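Local atomic coordinates of probable transcriptional regulator phnF (Escherichia coli, PDB entry 2FA1), a protein that probably acts as a DNA-binding transcriptional regulator of alkylphosphonate uptake, this chain being its C-terminal effector-binding (UTRA) domain. Residues V60-A70 with A142-M153. Numbering follows the deposited sequence. Where two conformers were deposited one is given.
Sequences VALCLIDHYFA and AEYSVSLTRADM
Glu143 OE1 accepts a bond from His67 ND1, 2.8 Å long and within 11° of the imidazole plane, and a second bond from His87 NE2. Ring and carboxylate lie nearly coplanar; with NE2 of His67 held by Thr53 and Glu143 OE2 by Asn133, both groups are fixed in rotation. With CG opposite the backbone N (chi1 179°), the Glu143 chain runs beside Phe69 and sets CG over one ring face, a CH-pi contact 3.9 Å from the centroid. Ile65 CG2 rests on a face of the His67 ring.

These contacts ride on a regular antiparallel pairing, in which Leu64 and Leu148 exchange two nearly straight backbone bonds. On the sheet face of Tyr68, the tyrosines lie side by side, Tyr68 CD2 3.7 Å from Tyr144 CD2. A water there joins Asp66 OD2 to the Val146 carbonyl, while OD1 is taken by Arg52 and His50. At the far end Arg150 grips Asp152 side-on through NE and NH2, and its NH1 reaches the Ala61 carbonyl through a second water.

Strands 60-69 and 143-150 form the middle of the six-stranded UTRA sheet, flanked by strands 47-57 and 125-135; helix 34-40 packs against Tyr68, Tyr144 and Val146, and strand 9-12 touches Cys63 and Thr149.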
# COMPACT_ATOMS: atom_id res chain seq x y z
N VAL A 60 -9.72 -9.42 -19.09
CA VAL A 60 -8.42 -8.82 -18.84
C VAL A 60 -8.09 -9.18 -17.41
O VAL A 60 -8.81 -8.85 -16.49
CB VAL A 60 -8.46 -7.27 -19.04
CG1 VAL A 60 -7.13 -6.66 -18.60
CG2 VAL A 60 -8.78 -6.92 -20.54
N ALA A 61 -6.96 -9.85 -17.24
CA ALA A 61 -6.54 -10.23 -15.86
C ALA A 61 -6.10 -8.99 -15.07
O ALA A 61 -5.23 -8.22 -15.54
CB ALA A 61 -5.27 -11.19 -15.96
N LEU A 62 -6.60 -8.87 -13.86
CA LEU A 62 -6.29 -7.69 -13.06
C LEU A 62 -5.51 -8.00 -11.80
O LEU A 62 -4.65 -7.23 -11.40
CB LEU A 62 -7.59 -7.03 -12.63
CG LEU A 62 -8.40 -6.39 -13.76
CD1 LEU A 62 -9.35 -5.44 -13.11
CD2 LEU A 62 -7.60 -5.74 -14.80
N CYS A 63 -5.94 -9.06 -11.10
CA CYS A 63 -5.43 -9.30 -9.74
C CYS A 63 -5.26 -10.81 -9.55
O CYS A 63 -6.26 -11.55 -9.61
CB CYS A 63 -6.46 -8.80 -8.69
SG CYS A 63 -5.70 -9.17 -7.03
N LEU A 64 -4.03 -11.28 -9.33
CA LEU A 64 -3.79 -12.70 -9.15
C LEU A 64 -3.39 -12.84 -7.67
O LEU A 64 -2.61 -12.04 -7.21
CB LEU A 64 -2.53 -13.03 -9.93
CG LEU A 64 -1.98 -14.44 -9.69
CD1 LEU A 64 -2.96 -15.33 -10.50
CD2 LEU A 64 -0.52 -14.51 -10.22
N ILE A 65 -3.93 -13.83 -6.94
CA ILE A 65 -3.48 -14.02 -5.52
C ILE A 65 -3.15 -15.50 -5.33
O ILE A 65 -3.94 -16.37 -5.73
CB ILE A 65 -4.61 -13.65 -4.58
CG1 ILE A 65 -5.17 -12.23 -4.88
CG2 ILE A 65 -4.16 -13.69 -3.06
CD1 ILE A 65 -6.31 -11.75 -3.97
N ASP A 66 -2.02 -15.77 -4.68
CA ASP A 66 -1.63 -17.10 -4.26
C ASP A 66 -1.89 -17.17 -2.78
O ASP A 66 -1.37 -16.32 -2.07
CB ASP A 66 -0.18 -17.35 -4.61
CG ASP A 66 -0.03 -17.65 -6.11
OD1 ASP A 66 -0.52 -18.68 -6.58
OD2 ASP A 66 0.55 -16.82 -6.81
N HIS A 67 -2.69 -18.11 -2.33
CA HIS A 67 -3.05 -18.19 -0.89
C HIS A 67 -2.47 -19.56 -0.38
O HIS A 67 -2.68 -20.58 -1.01
CB HIS A 67 -4.54 -18.40 -0.78
CG HIS A 67 -5.34 -17.32 -1.38
ND1 HIS A 67 -5.86 -16.27 -0.66
CD2 HIS A 67 -5.82 -17.21 -2.63
CE1 HIS A 67 -6.57 -15.49 -1.49
NE2 HIS A 67 -6.56 -16.04 -2.69
N TYR A 68 -1.81 -19.56 0.79
CA TYR A 68 -1.09 -20.79 1.18
C TYR A 68 -1.57 -20.98 2.65
O TYR A 68 -1.50 -20.02 3.50
CB TYR A 68 0.40 -20.52 1.26
CG TYR A 68 1.00 -20.21 -0.10
CD1 TYR A 68 1.30 -21.21 -0.97
CD2 TYR A 68 1.26 -18.87 -0.46
CE1 TYR A 68 1.85 -20.93 -2.21
CE2 TYR A 68 1.85 -18.58 -1.74
CZ TYR A 68 2.11 -19.62 -2.58
OH TYR A 68 2.66 -19.33 -3.86
N PHE A 69 -2.20 -22.13 2.91
CA PHE A 69 -2.76 -22.40 4.25
C PHE A 69 -1.95 -23.50 4.92
O PHE A 69 -1.63 -24.47 4.29
CB PHE A 69 -4.21 -22.89 4.14
CG PHE A 69 -5.13 -21.89 3.55
CD1 PHE A 69 -5.87 -21.07 4.44
CD2 PHE A 69 -5.24 -21.72 2.18
CE1 PHE A 69 -6.76 -20.10 3.90
CE2 PHE A 69 -6.13 -20.77 1.64
CZ PHE A 69 -6.84 -19.94 2.46
N ALA A 70 -1.64 -23.34 6.20
CA ALA A 70 -0.84 -24.40 6.92
C ALA A 70 -1.67 -25.58 7.42
O ALA A 70 -1.08 -26.64 7.63
CB ALA A 70 -0.13 -23.77 8.21
N ALA A 142 -2.50 -18.61 9.95
CA ALA A 142 -3.34 -19.59 9.29
C ALA A 142 -3.02 -19.55 7.81
O ALA A 142 -3.04 -20.58 7.13
CB ALA A 142 -4.84 -19.31 9.53
N GLU A 143 -2.73 -18.35 7.29
CA GLU A 143 -2.72 -18.18 5.81
C GLU A 143 -1.72 -17.08 5.46
O GLU A 143 -1.68 -16.06 6.18
CB GLU A 143 -4.07 -17.75 5.27
CG GLU A 143 -4.12 -17.52 3.67
CD GLU A 143 -5.07 -16.46 3.24
OE1 GLU A 143 -5.57 -16.52 2.12
OE2 GLU A 143 -5.29 -15.45 3.92
N TYR A 144 -0.96 -17.33 4.39
CA TYR A 144 -0.03 -16.32 3.83
C TYR A 144 -0.57 -16.10 2.41
O TYR A 144 -0.74 -17.11 1.69
CB TYR A 144 1.31 -16.98 3.71
CG TYR A 144 2.36 -16.20 2.95
CD1 TYR A 144 2.52 -14.82 3.21
CD2 TYR A 144 3.17 -16.82 2.03
CE1 TYR A 144 3.61 -14.05 2.55
CE2 TYR A 144 4.21 -16.06 1.35
CZ TYR A 144 4.39 -14.71 1.63
OH TYR A 144 5.40 -13.95 1.02
N SER A 145 -0.74 -14.81 2.03
CA SER A 145 -1.24 -14.61 0.65
C SER A 145 -0.36 -13.59 -0.03
O SER A 145 0.14 -12.66 0.62
CB SER A 145 -2.67 -14.17 0.64
OG SER A 145 -2.83 -12.86 1.05
N VAL A 146 -0.21 -13.74 -1.34
CA VAL A 146 0.61 -12.81 -2.08
C VAL A 146 -0.24 -12.40 -3.29
O VAL A 146 -0.52 -13.28 -4.13
CB VAL A 146 1.84 -13.54 -2.64
CG1 VAL A 146 2.82 -12.54 -3.50
CG2 VAL A 146 2.63 -14.32 -1.51
N SER A 147 -0.60 -11.13 -3.33
CA SER A 147 -1.45 -10.57 -4.39
C SER A 147 -0.55 -9.84 -5.36
O SER A 147 0.33 -9.07 -4.94
CB SER A 147 -2.35 -9.51 -3.71
OG SER A 147 -3.26 -9.00 -4.62
N LEU A 148 -0.79 -10.00 -6.66
CA LEU A 148 -0.04 -9.22 -7.67
C LEU A 148 -1.13 -8.59 -8.54
O LEU A 148 -2.02 -9.29 -9.04
CB LEU A 148 0.82 -10.13 -8.58
CG LEU A 148 1.90 -10.92 -7.83
CD1 LEU A 148 2.46 -11.78 -8.92
CD2 LEU A 148 2.84 -9.91 -7.37
N THR A 149 -1.15 -7.24 -8.55
CA THR A 149 -2.18 -6.48 -9.24
C THR A 149 -1.60 -5.50 -10.20
O THR A 149 -0.72 -4.75 -9.89
CB THR A 149 -3.01 -5.60 -8.31
OG1 THR A 149 -2.13 -4.81 -7.46
CG2 THR A 149 -3.97 -6.35 -7.43
N ARG A 150 -2.19 -5.45 -11.39
CA ARG A 150 -1.69 -4.51 -12.40
C ARG A 150 -1.87 -3.09 -11.86
O ARG A 150 -2.97 -2.62 -11.54
CB ARG A 150 -2.63 -4.65 -13.66
CG ARG A 150 -2.21 -5.87 -14.55
CD ARG A 150 -3.14 -5.82 -15.83
NE ARG A 150 -2.90 -4.60 -16.64
CZ ARG A 150 -3.19 -4.54 -17.95
NH1 ARG A 150 -3.57 -5.61 -18.66
NH2 ARG A 150 -2.93 -3.40 -18.64
N ALA A 151 -0.74 -2.40 -11.71
CA ALA A 151 -0.82 -1.09 -11.12
C ALA A 151 -1.43 -0.06 -12.05
O ALA A 151 -1.84 1.02 -11.58
CB ALA A 151 0.57 -0.67 -10.69
N ASP A 152 -1.50 -0.37 -13.37
CA ASP A 152 -2.23 0.53 -14.23
C ASP A 152 -3.76 0.46 -14.12
O ASP A 152 -4.44 1.29 -14.77
CB ASP A 152 -1.75 0.41 -15.69
CG ASP A 152 -2.00 -0.94 -16.31
OD1 ASP A 152 -2.27 -1.88 -15.56
OD2 ASP A 152 -1.88 -1.11 -17.56
N MET A 153 -4.31 -0.44 -13.30
CA MET A 153 -5.74 -0.70 -13.24
C MET A 153 -6.33 -0.71 -11.82
O MET A 153 -7.55 -0.60 -11.58
CB MET A 153 -6.03 -2.03 -13.96
CG MET A 153 -5.69 -2.01 -15.43
SD MET A 153 -6.90 -1.05 -16.36
CE MET A 153 -8.31 -1.80 -15.66
O HOH W 1 -3.88 -8.42 -17.89
O HOH W 2 1.09 -14.22 -6.38